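Local coordinates for peptidoglycan glycosyltransferase (Eggerthella lenta, PDB 4MNR), which is a penicillin-binding protein that combines a dimerisation domain with a transpeptidase-type domain of the beta-lactamase clan, at residues 192-195 and 196-200; 250-254 and 255-259; 367-370 and 371-375. One frame throughout, in Å; residues are numbered along the deposited sequence. Where two conformers were deposited one is given.

Contact 1: 192-195 and 196-200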
loop_
_atom_site.group_PDB
_atom_site.type_symbol
_atom_site.label_atom_id
_atom_site.label_comp_id
_atom_site.label_asym_id
_atom_site.label_seq_id
_atom_site.Cartn_x
_atom_site.Cartn_y
_atom_site.Cartn_z
ATOM N N LEU A 192 -15.395 7.796 3.145
ATOM C CA LEU A 192 -15.529 9.124 3.763
ATOM C C LEU A 192 -15.250 10.239 2.767
ATOM O O LEU A 192 -16.014 11.204 2.653
ATOM C CB LEU A 192 -14.556 9.239 4.930
ATOM C CG LEU A 192 -14.567 10.596 5.636
ATOM C CD1 LEU A 192 -15.944 10.876 6.246
ATOM C CD2 LEU A 192 -13.468 10.641 6.688
ATOM N N ALA A 193 -14.138 10.127 2.047
ATOM C CA ALA A 193 -13.788 11.159 1.073
ATOM C C ALA A 193 -14.865 11.309 0.004
ATOM O O ALA A 193 -15.184 12.410 -0.415
ATOM C CB ALA A 193 -12.426 10.851 0.429
ATOM N N THR A 194 -15.436 10.187 -0.425
ATOM C CA THR A 194 -16.476 10.218 -1.432
ATOM C C THR A 194 -17.735 10.883 -0.889
ATOM O O THR A 194 -18.373 11.680 -1.575
ATOM C CB THR A 194 -16.782 8.788 -1.931
ATOM O OG1 THR A 194 -15.593 8.251 -2.535
ATOM C CG2 THR A 194 -17.870 8.832 -2.981
ATOM N N ALA A 195 -18.084 10.558 0.356
ATOM C CA ALA A 195 -19.288 11.112 0.966
ATOM C C ALA A 195 -19.178 12.626 1.126
ATOM O O ALA A 195 -20.145 13.347 0.910
ATOM C CB ALA A 195 -19.568 10.450 2.311
ATOM N N LEU A 196 -17.996 13.109 1.502
ATOM C CA LEU A 196 -17.809 14.547 1.646
ATOM C C LEU A 196 -17.787 15.253 0.289
ATOM O O LEU A 196 -18.381 16.319 0.126
ATOM C CB LEU A 196 -16.523 14.846 2.430
ATOM C CG LEU A 196 -16.450 14.275 3.849
ATOM C CD1 LEU A 196 -15.151 14.713 4.525
ATOM C CD2 LEU A 196 -17.662 14.687 4.680
ATOM N N GLU A 197 -17.092 14.667 -0.679
ATOM C CA GLU A 197 -16.991 15.251 -2.022
ATOM C C GLU A 197 -18.364 15.389 -2.687
ATOM O O GLU A 197 -18.656 16.401 -3.343
ATOM C CB GLU A 197 -16.038 14.411 -2.893
ATOM C CG GLU A 197 -15.862 14.905 -4.339
ATOM C CD GLU A 197 -14.700 15.885 -4.526
ATOM O OE1 GLU A 197 -14.006 16.208 -3.543
ATOM O OE2 GLU A 197 -14.474 16.335 -5.671
ATOM N N ASP A 198 -19.212 14.383 -2.493
ATOM C CA ASP A 198 -20.517 14.327 -3.151
ATOM C C ASP A 198 -21.628 14.892 -2.274
ATOM O O ASP A 198 -22.804 14.868 -2.656
ATOM C CB ASP A 198 -20.859 12.888 -3.542
ATOM C CG ASP A 198 -19.951 12.341 -4.633
ATOM O OD1 ASP A 198 -19.357 13.146 -5.385
ATOM O OD2 ASP A 198 -19.839 11.099 -4.742
ATOM N N ASP A 199 -21.249 15.394 -1.101
ATOM C CA ASP A 199 -22.191 16.009 -0.162
ATOM C C ASP A 199 -23.296 15.051 0.278
ATOM O O ASP A 199 -24.434 15.464 0.500
ATOM C CB ASP A 199 -22.803 17.285 -0.752
ATOM C CG ASP A 199 -23.203 18.286 0.314
ATOM O OD1 ASP A 199 -22.490 18.380 1.337
ATOM O OD2 ASP A 199 -24.228 18.978 0.130
ATOM N N VAL A 200 -22.952 13.776 0.413
ATOM C CA VAL A 200 -23.901 12.792 0.923
ATOM C C VAL A 200 -24.104 12.968 2.429
ATOM O O VAL A 200 -25.216 12.830 2.940
ATOM C CB VAL A 200 -23.431 11.360 0.622
ATOM C CG1 VAL A 200 -24.349 10.337 1.294
ATOM C CG2 VAL A 200 -23.377 11.137 -0.888
#
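L192 and L196, one helical turn apart, meet at an oblique angle: CD1 of L192 lies 4.2 Å from CG of L196. That same CG also rests 3.3 Å from the L192 carbonyl O, which takes up the amide of L196. On another side of the turn, T194 and D198 run alongside each other and point the same way. With OG1 beside the backbone N (chi1 -62°), the methyl CG2 of T194 is left on the D198 side, 3.5 Å from OD2 of D198, while OG1 bonds back to V190 O. D198 N still bonds to T194 O in the regular way, and then the helix ends in a Schellman motif. D199 takes a positive phi of 59°, which lets V200 N reach A195 O at 2.9 Å, in the carbonyl plane. A second bond, from D199 N to L196 O, is weak at 3.3 Å. The fold-back sets the V200 side chain against A195, CB to CB 4.3 Å, the apolar pairing familiar from this cap. Around this last turn of helix 188-197, A195, D198 and V200 touch helix 242-263, whereas L192, A193 and L196 pack on helix 368-384 and L192 also reaches helix 233-239.

Contact 2: 250-254 and 255-259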
loop_
_atom_site.group_PDB
_atom_site.type_symbol
_atom_site.label_atom_id
_atom_site.label_comp_id
_atom_site.label_asym_id
_atom_site.label_seq_id
_atom_site.Cartn_x
_atom_site.Cartn_y
_atom_site.Cartn_z
ATOM N N VAL A 250 -25.105 2.536 1.871
ATOM C CA VAL A 250 -26.455 2.410 1.337
ATOM C C VAL A 250 -27.016 3.789 0.997
ATOM O O VAL A 250 -27.702 3.961 -0.011
ATOM C CB VAL A 250 -27.382 1.688 2.334
ATOM C CG1 VAL A 250 -28.850 1.850 1.937
ATOM C CG2 VAL A 250 -26.997 0.220 2.439
ATOM N N GLU A 251 -26.720 4.776 1.836
ATOM C CA GLU A 251 -27.230 6.120 1.584
ATOM C C GLU A 251 -26.634 6.722 0.310
ATOM O O GLU A 251 -27.350 7.347 -0.488
ATOM C CB GLU A 251 -26.978 7.037 2.782
ATOM C CG GLU A 251 -27.518 8.438 2.568
ATOM C CD GLU A 251 -27.546 9.265 3.833
ATOM O OE1 GLU A 251 -27.057 8.777 4.874
ATOM O OE2 GLU A 251 -28.065 10.403 3.782
HETATM N N MSE A 252 -25.336 6.539 0.099
HETATM C CA MSE A 252 -24.712 7.116 -1.092
HETATM C C MSE A 252 -25.049 6.324 -2.350
HETATM O O MSE A 252 -25.107 6.886 -3.446
HETATM C CB MSE A 252 -23.197 7.291 -0.930
HETATM C CG MSE A 252 -22.371 6.032 -1.086
HETATM SE SE MSE A 252 -20.455 6.447 -1.183
HETATM C CE MSE A 252 -20.249 7.360 0.535
ATOM N N GLY A 253 -25.293 5.025 -2.188
ATOM C CA GLY A 253 -25.690 4.203 -3.314
ATOM C C GLY A 253 -24.510 3.642 -4.080
ATOM O O GLY A 253 -23.377 4.137 -3.992
ATOM N N ALA A 254 -24.792 2.607 -4.866
ATOM C CA ALA A 254 -23.743 1.877 -5.570
ATOM C C ALA A 254 -22.992 2.735 -6.587
ATOM O O ALA A 254 -21.763 2.681 -6.651
ATOM C CB ALA A 254 -24.332 0.634 -6.245
ATOM N N ASP A 255 -23.725 3.518 -7.385
ATOM C CA ASP A 255 -23.091 4.339 -8.423
ATOM C C ASP A 255 -22.015 5.242 -7.826
ATOM O O ASP A 255 -20.879 5.280 -8.317
ATOM C CB ASP A 255 -24.124 5.193 -9.164
ATOM C CG ASP A 255 -25.086 4.366 -10.000
ATOM O OD1 ASP A 255 -24.646 3.397 -10.653
ATOM O OD2 ASP A 255 -26.292 4.696 -10.006
ATOM N N LYS A 256 -22.362 5.944 -6.748
ATOM C CA LYS A 256 -21.419 6.879 -6.120
ATOM C C LYS A 256 -20.263 6.158 -5.440
ATOM O O LYS A 256 -19.129 6.633 -5.483
ATOM C CB LYS A 256 -22.119 7.761 -5.081
ATOM C CG LYS A 256 -22.911 8.928 -5.638
ATOM C CD LYS A 256 -23.357 9.845 -4.496
ATOM C CE LYS A 256 -24.139 11.047 -5.004
ATOM N NZ LYS A 256 -25.476 10.655 -5.524
ATOM N N LEU A 257 -20.532 5.021 -4.799
ATOM C CA LEU A 257 -19.445 4.349 -4.095
ATOM C C LEU A 257 -18.434 3.802 -5.100
ATOM O O LEU A 257 -17.227 3.934 -4.911
ATOM C CB LEU A 257 -19.950 3.250 -3.149
ATOM C CG LEU A 257 -18.812 2.518 -2.423
ATOM C CD1 LEU A 257 -18.019 3.458 -1.498
ATOM C CD2 LEU A 257 -19.333 1.316 -1.647
ATOM N N VAL A 258 -18.927 3.204 -6.179
ATOM C CA VAL A 258 -18.027 2.648 -7.177
ATOM C C VAL A 258 -17.243 3.764 -7.880
ATOM O O VAL A 258 -16.032 3.650 -8.080
ATOM C CB VAL A 258 -18.762 1.753 -8.177
ATOM C CG1 VAL A 258 -17.803 1.288 -9.267
ATOM C CG2 VAL A 258 -19.361 0.556 -7.432
ATOM N N ALA A 259 -17.928 4.850 -8.231
ATOM C CA ALA A 259 -17.261 5.992 -8.864
ATOM C C ALA A 259 -16.203 6.585 -7.941
ATOM O O ALA A 259 -15.126 6.989 -8.386
ATOM C CB ALA A 259 -18.272 7.052 -9.248
HETATM O O HOH W 1 -25.224 6.285 -6.090
HETATM O O HOH W 2 -26.743 9.276 -3.695
#
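A sharp bend in the middle of helix 242-263 is built around M252, G253 and K256, and the short axes of 250-254 and 255-259 stand at 63° to each other. G253 has a positive phi of 87°, a backbone shape suited to glycine because a CB would press on the carbonyl O of M252. The bend pulls M252 O to 4.4 Å from K256 N, and a water fills in for the missing backbone bond: it donates to M252 O at 2.7 Å and accepts from K256 N at 3.0 Å. A second water donates to the same carbonyl O and is gripped by K256 NZ at 2.6 Å, the lysine chain running past M252 O and turning only at its last torsion (70°). Beyond the break, L257 N bonds to G253 O at 3.1 Å and regular pairing resumes. On the buried side, in the conformer given, SE of the selenomethionine M252 lies 3.8 Å from L257 CB, the two side chains crossing beside T191 of helix 188-197. L257 continues onto helix 291-298, and A254 onto helix 284-289. This is a hydrated helix kink, with a glycine at the bend, one water in the opened turn and a second joining the same carbonyl to the lysine amine.

Contact 3: 367-370 and 371-375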
loop_
_atom_site.group_PDB
_atom_site.type_symbol
_atom_site.label_atom_id
_atom_site.label_comp_id
_atom_site.label_asym_id
_atom_site.label_seq_id
_atom_site.Cartn_x
_atom_site.Cartn_y
_atom_site.Cartn_z
ATOM N N SER A 367 -11.210 16.842 -4.352
ATOM C CA SER A 367 -10.751 18.235 -4.312
ATOM C C SER A 367 -9.798 18.490 -3.149
ATOM O O SER A 367 -9.759 17.732 -2.176
ATOM C CB SER A 367 -11.932 19.197 -4.190
ATOM O OG SER A 367 -12.502 19.114 -2.895
ATOM N N LYS A 368 -9.031 19.572 -3.259
ATOM C CA LYS A 368 -8.151 19.976 -2.176
ATOM C C LYS A 368 -8.936 20.199 -0.879
ATOM O O LYS A 368 -8.501 19.781 0.200
ATOM C CB LYS A 368 -7.358 21.235 -2.546
ATOM C CG LYS A 368 -6.457 21.714 -1.425
ATOM C CD LYS A 368 -5.595 22.910 -1.861
ATOM C CE LYS A 368 -4.579 23.282 -0.786
ATOM N NZ LYS A 368 -5.211 23.508 0.543
ATOM N N THR A 369 -10.102 20.830 -0.986
ATOM C CA THR A 369 -10.941 21.041 0.191
ATOM C C THR A 369 -11.354 19.717 0.828
ATOM O O THR A 369 -11.294 19.554 2.053
ATOM C CB THR A 369 -12.191 21.871 -0.152
ATOM O OG1 THR A 369 -11.785 23.168 -0.604
ATOM C CG2 THR A 369 -13.093 22.037 1.069
ATOM N N THR A 370 -11.768 18.765 -0.003
ATOM C CA THR A 370 -12.182 17.470 0.524
ATOM C C THR A 370 -11.021 16.744 1.199
ATOM O O THR A 370 -11.166 16.212 2.305
ATOM C CB THR A 370 -12.747 16.584 -0.585
ATOM O OG1 THR A 370 -13.955 17.172 -1.076
ATOM C CG2 THR A 370 -13.037 15.191 -0.050
ATOM N N ALA A 371 -9.859 16.748 0.546
ATOM C CA ALA A 371 -8.677 16.091 1.099
ATOM C C ALA A 371 -8.353 16.656 2.479
ATOM O O ALA A 371 -8.042 15.914 3.398
ATOM C CB ALA A 371 -7.473 16.275 0.176
ATOM N N GLY A 372 -8.429 17.978 2.610
ATOM C CA GLY A 372 -8.125 18.624 3.872
ATOM C C GLY A 372 -9.117 18.252 4.959
ATOM O O GLY A 372 -8.739 18.091 6.118
ATOM N N ARG A 373 -10.389 18.107 4.591
ATOM C CA ARG A 373 -11.407 17.766 5.580
ATOM C C ARG A 373 -11.193 16.348 6.049
ATOM O O ARG A 373 -11.363 16.038 7.230
ATOM C CB ARG A 373 -12.817 17.898 4.994
ATOM C CG ARG A 373 -13.254 19.335 4.770
ATOM C CD ARG A 373 -14.477 19.386 3.875
ATOM N NE ARG A 373 -15.664 18.876 4.560
ATOM C CZ ARG A 373 -16.826 18.646 3.957
ATOM N NH1 ARG A 373 -16.956 18.851 2.648
ATOM N NH2 ARG A 373 -17.857 18.212 4.665
ATOM N N VAL A 374 -10.827 15.473 5.116
ATOM C CA VAL A 374 -10.551 14.078 5.476
ATOM C C VAL A 374 -9.309 13.988 6.360
ATOM O O VAL A 374 -9.295 13.248 7.337
ATOM C CB VAL A 374 -10.376 13.207 4.229
ATOM C CG1 VAL A 374 -9.897 11.782 4.607
ATOM C CG2 VAL A 374 -11.683 13.163 3.451
ATOM N N ARG A 375 -8.275 14.751 6.013
ATOM C CA ARG A 375 -7.041 14.746 6.793
ATOM C C ARG A 375 -7.315 15.167 8.241
ATOM O O ARG A 375 -6.763 14.596 9.178
ATOM C CB ARG A 375 -5.988 15.645 6.133
ATOM C CG ARG A 375 -4.553 15.298 6.489
ATOM C CD ARG A 375 -3.575 15.868 5.457
ATOM N NE ARG A 375 -3.640 17.326 5.404
ATOM C CZ ARG A 375 -4.145 18.023 4.390
ATOM N NH1 ARG A 375 -4.170 19.346 4.449
ATOM N NH2 ARG A 375 -4.626 17.398 3.316
HETATM O O HOH W 3 -5.589 19.498 1.442
HETATM O O HOH W 4 -15.226 19.266 0.375
#
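The guanidinium of R373 donates from NH1 to a water lying in plane at its edge, 2.9 Å away, and this water donates to T370 OG1 at 2.8 Å, tying together side chains three residues apart. NH2 of the same group forms a salt bridge with E203, so the water and the carboxylate both help to hold the flat end. In the conformer given, R375 may make a comparable bridge, through a second water in plane at the edge of its guanidinium, to K368 O. That carbonyl also accepts the amide of G372. R373 runs past the oxygen end of the T369 carbonyl, with CG 3.4 Å from T369 O, and bends at chi3 (70°). On the way its CD passes obliquely over the T369 methyl, CG2 to CD 4.1 Å. At the start of the helix S367 is the N-cap, its OG accepting T370 N at 3.0 Å in a fairly straight bond (161° at the hydrogen). T370 turns CG2 toward CG2 of V374, 4.3 Å away, and its OG1 is also bonded to E197, whose OE1 takes S367 N as well. The first turns of helix 368-384 thus lie against helix 188-197, where V374 packs on A193 and L196, and R373 on L196.

In the fold
Each contact spans consecutive residues of a single helix or its end, so none closes a long loop; they follow in series, without nesting or crossing, inside the transpeptidase domain. Contact 1 comes first, at the C-terminal end of helix 188-197. Some fifty residues on, contact 2 marks the bend of helix 242-263, which packs against contact 1 through A195 CB and M252 CE and through D198 and K256. Contact 3, over a hundred residues later, starts helix 368-384 and reaches the same turn by way of E197. Contacts 2 and 3 do not touch, their nearest atoms being about 11 Å apart, so helix 188-197 joins the two.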